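Local coordinates for catalytic domain of the nuclear inclusion protein A (nia) (Tobacco etch virus, PDB 1LVM), which cleaves peptide bonds as a chymotrypsin-type viral cysteine protease of family C4 and probably processes the viral polyprotein at specific sequences, at residues L12-R17 / S165-F170; L106-P111 / G169-I174; I117-T122 / I152-G157. The protein carries 1 engineered substitution. All coordinates share one frame; numbering follows the deposited sequence.

Overall arrangement
All three contacts involve the second, six-stranded barrel of this chymotrypsin-like fold. Contact 1 lies at the surface, where the N-terminal segment 12-17 reaches the hairpin turn 165-170 through an arginine, backbone carbonyls and a water. Contact 2 starts from the same turn, sharing Gly169 and Phe170, and runs inward: the chain segment 106-111 joins strand 171-179 by a backbone bridge flanked by hydrophobic side chains, and Arg109 of 106-111 forms a salt bridge with Asp168 of contact 1. Contact 3 is buried and almost purely apolar, relying on methyl groups of the loop 152-157 packed on strand 116-123 and its leucine. Val172 touches Ile117 where contacts 2 and 3 meet.

Contact 1. Residues L12-R17 / S165-F170; sequences LFKGPR and STRDGF
Arg17 lays its guanidinium on the Asp168-Gly169 peptide and brings NH2 to Thr166 O. Residues 166-169 form the tight turn of a beta hairpin joining strands 162-165 and 171-179 in the second barrel of the chymotrypsin fold. From CB the chain starts with CG anti to the backbone N (chi1 -178°), which carries it toward the turn, and a bend at chi3 (-61°) then turns the flat group over the peptide. CD passes 3.8 Å from Gly169 CA. NE gives its hydrogen to a water, 2.9 Å away, which in turn donates to Thr166 O. CZ sits 3.4 Å from Gly169 N, with that nitrogen under the centre of the plane, and NH1 lies over Asp168 C at 3.5 Å. At the tip, NH2 donates to Thr166 O over 3.0 Å with an N-H...O angle of 151°, coming from above the carbonyl plane. Thr166 O thus accepts from both NH2 and the water, which ties NE and NH2 to one oxygen. Glycine suits position 169 twice over: it accepts the positive phi of the turn, and its bare backbone lets the guanidinium lie close. Lys14 contributes the methylenes of its bent chain, CG lying 3.6 Å from Thr166 O. Asp168, which also bridges to Arg109, closes the turn on itself: its OD1 accepts from Phe170 N at 3.0 Å, an Asx turn.

Contact 2. Residues L106-P111 / G169-I174; sequences LKFREP and GFIVGI
Lys107 O is gripped by Ile171 N at 2.9 Å, with the CA-H of Phe170 as a weaker second partner. Ile171 O answers by accepting from Arg109 N at 3.0 Å, and Phe108 CA makes a CA-H...O contact of 3.1 Å with the same oxygen. The two N-H...O bonds, Ile171 N to Lys107 O and Arg109 N to Ile171 O, make a single parallel beta bridge between Phe108 and Ile171, so the connection from the first barrel of the chymotrypsin fold runs briefly alongside a strand of the second. Side chains part to the two sides of the bridge. On the inner side, Ile171 lies alongside Phe108, its CB 3.7 Å from ring atom CD2, and its CD1 meets Leu106 CD2 at 3.8 Å. Leucine and phenylalanine suit this buried seam between the barrels, where Leu106 and Phe108 meet both Ile171 and Phe45. On the outer side, Lys107 CB stands 3.5 Å above the centroid of the Phe170 ring, 5° from its normal, a CH-pi contact; the bent lysine chain then leads its ammonium away. Arg109 takes the crowded position for CG (chi1 65°), which sends its extended chain past Phe170 at about a right angle to place Val172 CG1 under one face of the guanidinium, 3.5 Å from NH1. NH1 also donates to Glu110 O at 3.1 Å, near the guanidinium plane, which helps fix the group's rotation. Asp168 and Glu115 form salt bridges with NE and NH2, and their carboxylates would be expected to offset the arginine's charge, even with the like-charged Arg167 close by.

Contact 3. Residues I117-T122 / I152-G157; sequences ICLVTT and IQTKDG
Ile152 presses the tip of its side chain against the backbone of strand 116-123, and here the packing is close. Its CD1 lies 3.7 Å from Leu119 N and also touches Cys118 CA and Ile117 O, so a single methyl covers the peptide link between Cys118 and Leu119. CG1 anti to the carbonyl carbon (chi1 -59°) and an extended chi2 deliver that methyl end-on, while the branch CG2 turns to Leu119 CB at 4.1 Å. Leu119 N is hydrogen-bonded to Ser134 of the neighbouring strand 130-142, so an apolar methyl can cover it, and the beta-branch of isoleucine lets CG2 reach Leu119 while CD1 reaches the backbone. Ile117 and Leu119 share one face of the strand, and both touch Leu163 of strand 162-165. The strand belongs to the second, closed six-stranded barrel of the chymotrypsin fold, and 152-157 lies in the loop between strands 147-150 and 162-165. Toward the other end the contact thins. Leu119, with CG anti to the backbone N (chi1 -177°), reaches Thr154 by CD2 to CG2 at 3.9 Å, the two side chains crossing at about a right angle. Threonine suits this boundary: its methyl faces the leucine, while OG1 makes a weak hydrogen bond to a polar side chain of the bound peptide, consistent with a place in the wall of a specificity pocket. Beyond it, Lys155 and Asp156 are exposed to solvent, and Asp156 also packs on a polar side chain of the peptide.

Contact 1. Residues L12-R17 / S165-F170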
loop_
_atom_site.group_PDB
_atom_site.type_symbol
_atom_site.label_atom_id
_atom_site.label_comp_id
_atom_site.label_asym_id
_atom_site.label_seq_id
_atom_site.Cartn_x
_atom_site.Cartn_y
_atom_site.Cartn_z
ATOM N N LEU A 12 3.870 10.620 -27.534
ATOM C CA LEU A 12 4.528 11.364 -26.483
ATOM C C LEU A 12 4.163 10.867 -25.119
ATOM O O LEU A 12 3.136 10.217 -24.954
ATOM C CB LEU A 12 4.222 12.860 -26.608
ATOM C CG LEU A 12 5.323 13.620 -27.412
ATOM C CD1 LEU A 12 5.255 13.234 -28.863
ATOM C CD2 LEU A 12 5.189 15.124 -27.290
ATOM N N PHE A 13 4.993 11.190 -24.131
ATOM C CA PHE A 13 4.727 10.785 -22.779
ATOM C C PHE A 13 3.477 11.521 -22.282
ATOM O O PHE A 13 3.215 12.661 -22.681
ATOM C CB PHE A 13 5.912 11.141 -21.890
ATOM C CG PHE A 13 7.187 10.411 -22.232
ATOM C CD1 PHE A 13 7.346 9.077 -21.880
ATOM C CD2 PHE A 13 8.267 11.089 -22.854
ATOM C CE1 PHE A 13 8.556 8.402 -22.130
ATOM C CE2 PHE A 13 9.501 10.416 -23.108
ATOM C CZ PHE A 13 9.637 9.077 -22.745
ATOM N N LYS A 14 2.716 10.888 -21.396
ATOM C CA LYS A 14 1.485 11.508 -20.865
ATOM C C LYS A 14 1.792 12.816 -20.156
ATOM O O LYS A 14 2.805 12.936 -19.487
ATOM C CB LYS A 14 0.767 10.571 -19.869
ATOM C CG LYS A 14 0.261 9.253 -20.491
ATOM C CD LYS A 14 -1.060 9.453 -21.234
ATOM C CE LYS A 14 -1.595 8.173 -21.815
ATOM N NZ LYS A 14 -2.821 8.452 -22.616
ATOM N N GLY A 15 0.872 13.757 -20.309
ATOM C CA GLY A 15 0.968 15.065 -19.717
ATOM C C GLY A 15 0.669 15.044 -18.228
ATOM O O GLY A 15 0.469 13.988 -17.626
ATOM N N PRO A 16 0.555 16.217 -17.643
ATOM C CA PRO A 16 0.298 16.295 -16.195
ATOM C C PRO A 16 -0.950 15.545 -15.749
ATOM O O PRO A 16 -2.015 15.607 -16.393
ATOM C CB PRO A 16 0.188 17.796 -15.923
ATOM C CG PRO A 16 1.031 18.455 -17.081
ATOM C CD PRO A 16 0.625 17.568 -18.271
ATOM N N ARG A 17 -0.788 14.838 -14.639
ATOM C CA ARG A 17 -1.919 14.095 -14.045
ATOM C C ARG A 17 -2.061 14.617 -12.595
ATOM O O ARG A 17 -1.058 14.942 -11.945
ATOM C CB ARG A 17 -1.627 12.615 -13.978
ATOM C CG ARG A 17 -2.822 11.857 -13.402
ATOM C CD ARG A 17 -2.661 10.298 -13.479
ATOM N NE ARG A 17 -2.522 9.785 -14.831
ATOM C CZ ARG A 17 -3.530 9.490 -15.665
ATOM N NH1 ARG A 17 -4.772 9.639 -15.302
ATOM N NH2 ARG A 17 -3.265 9.055 -16.892
ATOM N N SER A 165 -0.330 3.703 -12.352
ATOM C CA SER A 165 -0.094 3.653 -13.802
ATOM C C SER A 165 -0.119 5.088 -14.353
ATOM O O SER A 165 -1.067 5.850 -14.082
ATOM C CB SER A 165 -1.263 2.921 -14.462
ATOM O OG SER A 165 -1.191 3.082 -15.899
ATOM N N THR A 166 0.886 5.477 -15.120
ATOM C CA THR A 166 0.848 6.844 -15.656
ATOM C C THR A 166 -0.103 6.794 -16.844
ATOM O O THR A 166 -0.573 7.820 -17.324
ATOM C CB THR A 166 2.291 7.355 -16.093
ATOM O OG1 THR A 166 2.769 6.481 -17.133
ATOM C CG2 THR A 166 3.275 7.299 -14.914
ATOM N N ARG A 167 -0.430 5.595 -17.314
ATOM C CA ARG A 167 -1.343 5.498 -18.454
ATOM C C ARG A 167 -2.774 5.841 -18.121
ATOM O O ARG A 167 -3.392 6.567 -18.879
ATOM C CB ARG A 167 -1.371 4.101 -19.073
ATOM C CG ARG A 167 -2.064 4.115 -20.455
ATOM C CD ARG A 167 -2.091 2.722 -21.078
ATOM N NE ARG A 167 -2.645 1.739 -20.156
ATOM C CZ ARG A 167 -3.947 1.561 -19.924
ATOM N NH1 ARG A 167 -4.876 2.286 -20.551
ATOM N NH2 ARG A 167 -4.325 0.668 -19.028
ATOM N N ASP A 168 -3.315 5.361 -16.991
ATOM C CA ASP A 168 -4.698 5.640 -16.711
ATOM C C ASP A 168 -4.947 6.096 -15.291
ATOM O O ASP A 168 -6.101 6.318 -14.907
ATOM C CB ASP A 168 -5.553 4.392 -17.075
ATOM C CG ASP A 168 -5.192 3.163 -16.236
ATOM O OD1 ASP A 168 -4.344 3.294 -15.328
ATOM O OD2 ASP A 168 -5.742 2.079 -16.517
ATOM N N GLY A 169 -3.876 6.284 -14.512
ATOM C CA GLY A 169 -4.047 6.778 -13.134
ATOM C C GLY A 169 -4.620 5.734 -12.155
ATOM O O GLY A 169 -4.963 6.073 -11.024
ATOM N N PHE A 170 -4.720 4.491 -12.593
ATOM C CA PHE A 170 -5.236 3.426 -11.683
ATOM C C PHE A 170 -4.084 2.959 -10.771
ATOM O O PHE A 170 -2.900 2.914 -11.178
ATOM C CB PHE A 170 -5.690 2.219 -12.456
ATOM C CG PHE A 170 -7.045 2.364 -13.110
ATOM C CD1 PHE A 170 -7.458 3.567 -13.702
ATOM C CD2 PHE A 170 -7.881 1.273 -13.180
ATOM C CE1 PHE A 170 -8.724 3.655 -14.382
ATOM C CE2 PHE A 170 -9.140 1.351 -13.842
ATOM C CZ PHE A 170 -9.550 2.554 -14.446
HETATM O O HOH W 1 -0.109 10.275 -16.332
#

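Contact 2. Residues L106-P111 / G169-I174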
loop_
_atom_site.group_PDB
_atom_site.type_symbol
_atom_site.label_atom_id
_atom_site.label_comp_id
_atom_site.label_asym_id
_atom_site.label_seq_id
_atom_site.Cartn_x
_atom_site.Cartn_y
_atom_site.Cartn_z
ATOM N N LEU A 106 -11.380 6.149 -6.186
ATOM C CA LEU A 106 -10.145 5.497 -6.682
ATOM C C LEU A 106 -10.442 4.252 -7.514
ATOM O O LEU A 106 -11.396 3.537 -7.245
ATOM C CB LEU A 106 -9.273 5.006 -5.494
ATOM C CG LEU A 106 -8.751 6.033 -4.512
ATOM C CD1 LEU A 106 -9.872 6.450 -3.690
ATOM C CD2 LEU A 106 -7.699 5.453 -3.578
ATOM N N LYS A 107 -9.556 3.960 -8.464
ATOM C CA LYS A 107 -9.684 2.783 -9.292
ATOM C C LYS A 107 -8.396 1.970 -9.152
ATOM O O LYS A 107 -7.290 2.547 -9.122
ATOM C CB LYS A 107 -9.899 3.158 -10.774
ATOM C CG LYS A 107 -11.150 4.044 -11.057
ATOM C CD LYS A 107 -12.425 3.280 -10.813
ATOM C CE LYS A 107 -13.681 4.153 -10.958
ATOM N NZ LYS A 107 -14.899 3.461 -10.425
ATOM N N PHE A 108 -8.582 0.640 -8.994
ATOM C CA PHE A 108 -7.502 -0.313 -8.838
ATOM C C PHE A 108 -7.647 -1.377 -9.924
ATOM O O PHE A 108 -8.756 -1.760 -10.274
ATOM C CB PHE A 108 -7.588 -1.065 -7.490
ATOM C CG PHE A 108 -7.535 -0.194 -6.277
ATOM C CD1 PHE A 108 -8.667 0.491 -5.859
ATOM C CD2 PHE A 108 -6.350 -0.098 -5.482
ATOM C CE1 PHE A 108 -8.628 1.233 -4.707
ATOM C CE2 PHE A 108 -6.329 0.634 -4.353
ATOM C CZ PHE A 108 -7.472 1.306 -3.955
ATOM N N ARG A 109 -6.532 -1.873 -10.442
ATOM C CA ARG A 109 -6.574 -2.994 -11.386
ATOM C C ARG A 109 -5.227 -3.714 -11.317
ATOM O O ARG A 109 -4.258 -3.217 -10.702
ATOM C CB ARG A 109 -6.834 -2.537 -12.836
ATOM C CG ARG A 109 -5.631 -1.666 -13.323
ATOM C CD ARG A 109 -5.705 -1.439 -14.852
ATOM N NE ARG A 109 -4.822 -0.359 -15.273
ATOM C CZ ARG A 109 -3.514 -0.479 -15.475
ATOM N NH1 ARG A 109 -2.854 -1.650 -15.299
ATOM N NH2 ARG A 109 -2.855 0.582 -15.869
ATOM N N GLU A 110 -5.186 -4.920 -11.897
ATOM C CA GLU A 110 -3.939 -5.659 -11.945
ATOM C C GLU A 110 -2.948 -4.926 -12.838
ATOM O O GLU A 110 -3.329 -4.315 -13.787
ATOM C CB GLU A 110 -4.143 -7.037 -12.548
ATOM C CG GLU A 110 -5.173 -7.879 -11.740
ATOM C CD GLU A 110 -5.183 -9.324 -12.220
ATOM O OE1 GLU A 110 -4.335 -10.099 -11.754
ATOM O OE2 GLU A 110 -6.024 -9.650 -13.069
ATOM N N PRO A 111 -1.649 -4.989 -12.501
ATOM C CA PRO A 111 -0.603 -4.346 -13.289
ATOM C C PRO A 111 -0.494 -5.081 -14.638
ATOM O O PRO A 111 -0.980 -6.179 -14.765
ATOM C CB PRO A 111 0.647 -4.496 -12.415
ATOM C CG PRO A 111 0.372 -5.680 -11.532
ATOM C CD PRO A 111 -1.118 -5.594 -11.248
ATOM N N GLY A 169 -3.876 6.284 -14.512
ATOM C CA GLY A 169 -4.047 6.778 -13.134
ATOM C C GLY A 169 -4.620 5.734 -12.155
ATOM O O GLY A 169 -4.963 6.073 -11.024
ATOM N N PHE A 170 -4.720 4.491 -12.593
ATOM C CA PHE A 170 -5.236 3.426 -11.683
ATOM C C PHE A 170 -4.084 2.959 -10.771
ATOM O O PHE A 170 -2.900 2.914 -11.178
ATOM C CB PHE A 170 -5.690 2.219 -12.456
ATOM C CG PHE A 170 -7.045 2.364 -13.110
ATOM C CD1 PHE A 170 -7.458 3.567 -13.702
ATOM C CD2 PHE A 170 -7.881 1.273 -13.180
ATOM C CE1 PHE A 170 -8.724 3.655 -14.382
ATOM C CE2 PHE A 170 -9.140 1.351 -13.842
ATOM C CZ PHE A 170 -9.550 2.554 -14.446
ATOM N N ILE A 171 -4.452 2.543 -9.568
ATOM C CA ILE A 171 -3.494 1.995 -8.599
ATOM C C ILE A 171 -3.359 0.484 -8.938
ATOM O O ILE A 171 -4.381 -0.237 -9.054
ATOM C CB ILE A 171 -4.045 2.163 -7.197
ATOM C CG1 ILE A 171 -4.014 3.682 -6.882
ATOM C CG2 ILE A 171 -3.078 1.487 -6.111
ATOM C CD1 ILE A 171 -4.809 3.905 -5.492
ATOM N N VAL A 172 -2.117 0.036 -9.152
ATOM C CA VAL A 172 -1.885 -1.351 -9.539
ATOM C C VAL A 172 -1.197 -2.171 -8.453
ATOM O O VAL A 172 -0.921 -3.376 -8.653
ATOM C CB VAL A 172 -1.067 -1.457 -10.865
ATOM C CG1 VAL A 172 -1.838 -0.750 -12.027
ATOM C CG2 VAL A 172 0.411 -0.858 -10.664
ATOM N N GLY A 173 -0.874 -1.530 -7.343
ATOM C CA GLY A 173 -0.270 -2.297 -6.236
ATOM C C GLY A 173 0.241 -1.429 -5.137
ATOM O O GLY A 173 0.078 -0.182 -5.220
ATOM N N ILE A 174 0.892 -2.031 -4.122
ATOM C CA ILE A 174 1.442 -1.255 -3.033
ATOM C C ILE A 174 2.867 -1.662 -2.748
ATOM O O ILE A 174 3.196 -2.818 -2.819
ATOM C CB ILE A 174 0.588 -1.413 -1.699
ATOM C CG1 ILE A 174 0.577 -2.897 -1.233
ATOM C CG2 ILE A 174 -0.894 -0.950 -1.972
ATOM C CD1 ILE A 174 -0.252 -2.978 0.137
HETATM O O HOH W 2 -7.305 5.885 -9.160
#

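Contact 3. Residues I117-T122 / I152-G157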
loop_
_atom_site.group_PDB
_atom_site.type_symbol
_atom_site.label_atom_id
_atom_site.label_comp_id
_atom_site.label_asym_id
_atom_site.label_seq_id
_atom_site.Cartn_x
_atom_site.Cartn_y
_atom_site.Cartn_z
ATOM N N ILE A 117 4.882 3.020 -14.341
ATOM C CA ILE A 117 4.250 3.344 -13.077
ATOM C C ILE A 117 5.071 4.334 -12.297
ATOM O O ILE A 117 6.276 4.506 -12.577
ATOM C CB ILE A 117 4.046 2.060 -12.221
ATOM C CG1 ILE A 117 5.403 1.375 -11.914
ATOM C CG2 ILE A 117 3.129 1.082 -12.998
ATOM C CD1 ILE A 117 5.289 0.030 -11.029
ATOM N N CYS A 118 4.428 5.027 -11.347
ATOM C CA CYS A 118 5.167 5.894 -10.454
ATOM C C CYS A 118 4.626 5.585 -9.042
ATOM O O CYS A 118 3.604 4.918 -8.842
ATOM C CB CYS A 118 4.988 7.408 -10.799
ATOM S SG CYS A 118 3.219 7.923 -10.686
ATOM N N LEU A 119 5.385 6.007 -8.073
ATOM C CA LEU A 119 5.052 5.793 -6.696
ATOM C C LEU A 119 4.545 7.099 -6.124
ATOM O O LEU A 119 5.208 8.133 -6.205
ATOM C CB LEU A 119 6.291 5.342 -5.928
ATOM C CG LEU A 119 6.099 4.990 -4.442
ATOM C CD1 LEU A 119 5.357 3.705 -4.334
ATOM C CD2 LEU A 119 7.429 4.814 -3.758
ATOM N N VAL A 120 3.399 7.021 -5.464
ATOM C CA VAL A 120 2.748 8.201 -4.898
ATOM C C VAL A 120 2.691 8.156 -3.420
ATOM O O VAL A 120 2.395 7.107 -2.862
ATOM C CB VAL A 120 1.308 8.330 -5.485
ATOM C CG1 VAL A 120 0.517 9.572 -4.777
ATOM C CG2 VAL A 120 1.479 8.610 -7.013
ATOM N N THR A 121 3.031 9.267 -2.772
ATOM C CA THR A 121 2.967 9.300 -1.348
ATOM C C THR A 121 2.412 10.635 -0.878
ATOM O O THR A 121 2.023 11.467 -1.669
ATOM C CB THR A 121 4.366 9.000 -0.729
ATOM O OG1 THR A 121 5.320 10.034 -1.022
ATOM C CG2 THR A 121 4.906 7.697 -1.300
ATOM N N THR A 122 2.395 10.821 0.441
ATOM C CA THR A 122 1.878 12.034 1.041
ATOM C C THR A 122 2.885 12.368 2.171
ATOM O O THR A 122 3.341 11.474 2.906
ATOM C CB THR A 122 0.465 11.805 1.705
ATOM O OG1 THR A 122 -0.456 11.347 0.707
ATOM C CG2 THR A 122 -0.103 13.113 2.228
ATOM N N ILE A 152 11.893 2.132 -8.560
ATOM C CA ILE A 152 11.798 3.451 -7.930
ATOM C C ILE A 152 12.475 3.472 -6.572
ATOM O O ILE A 152 12.168 2.641 -5.734
ATOM C CB ILE A 152 10.327 3.838 -7.777
ATOM C CG1 ILE A 152 9.718 3.851 -9.183
ATOM C CG2 ILE A 152 10.201 5.185 -7.007
ATOM C CD1 ILE A 152 8.144 3.868 -9.252
ATOM N N GLN A 153 13.364 4.440 -6.324
ATOM C CA GLN A 153 14.062 4.494 -5.033
ATOM C C GLN A 153 13.046 4.715 -3.926
ATOM O O GLN A 153 12.250 5.613 -3.999
ATOM C CB GLN A 153 15.040 5.651 -5.020
ATOM C CG GLN A 153 16.428 5.293 -5.288
ATOM C CD GLN A 153 17.311 6.225 -4.538
ATOM O OE1 GLN A 153 17.172 7.438 -4.666
ATOM N NE2 GLN A 153 18.212 5.682 -3.725
ATOM N N THR A 154 13.051 3.871 -2.914
ATOM C CA THR A 154 12.084 4.037 -1.850
ATOM C C THR A 154 12.882 4.047 -0.553
ATOM O O THR A 154 13.895 3.364 -0.452
ATOM C CB THR A 154 11.139 2.853 -1.790
ATOM O OG1 THR A 154 11.893 1.696 -1.414
ATOM C CG2 THR A 154 10.530 2.583 -3.122
ATOM N N LYS A 155 12.432 4.803 0.435
ATOM C CA LYS A 155 13.110 4.855 1.744
ATOM C C LYS A 155 12.416 3.912 2.696
ATOM O O LYS A 155 11.256 3.552 2.498
ATOM C CB LYS A 155 13.016 6.250 2.358
ATOM C CG LYS A 155 13.599 7.345 1.539
ATOM C CD LYS A 155 13.279 8.699 2.148
ATOM C CE LYS A 155 11.820 8.828 2.599
ATOM N NZ LYS A 155 11.514 10.182 3.169
ATOM N N ASP A 156 13.108 3.548 3.766
ATOM C CA ASP A 156 12.511 2.670 4.749
ATOM C C ASP A 156 11.257 3.355 5.307
ATOM O O ASP A 156 11.249 4.574 5.568
ATOM C CB ASP A 156 13.498 2.402 5.884
ATOM C CG ASP A 156 13.558 0.933 6.248
ATOM O OD1 ASP A 156 14.118 0.131 5.465
ATOM O OD2 ASP A 156 13.019 0.580 7.313
ATOM N N GLY A 157 10.185 2.576 5.454
ATOM C CA GLY A 157 8.965 3.174 5.985
ATOM C C GLY A 157 7.916 3.518 4.941
ATOM O O GLY A 157 6.860 3.959 5.346
#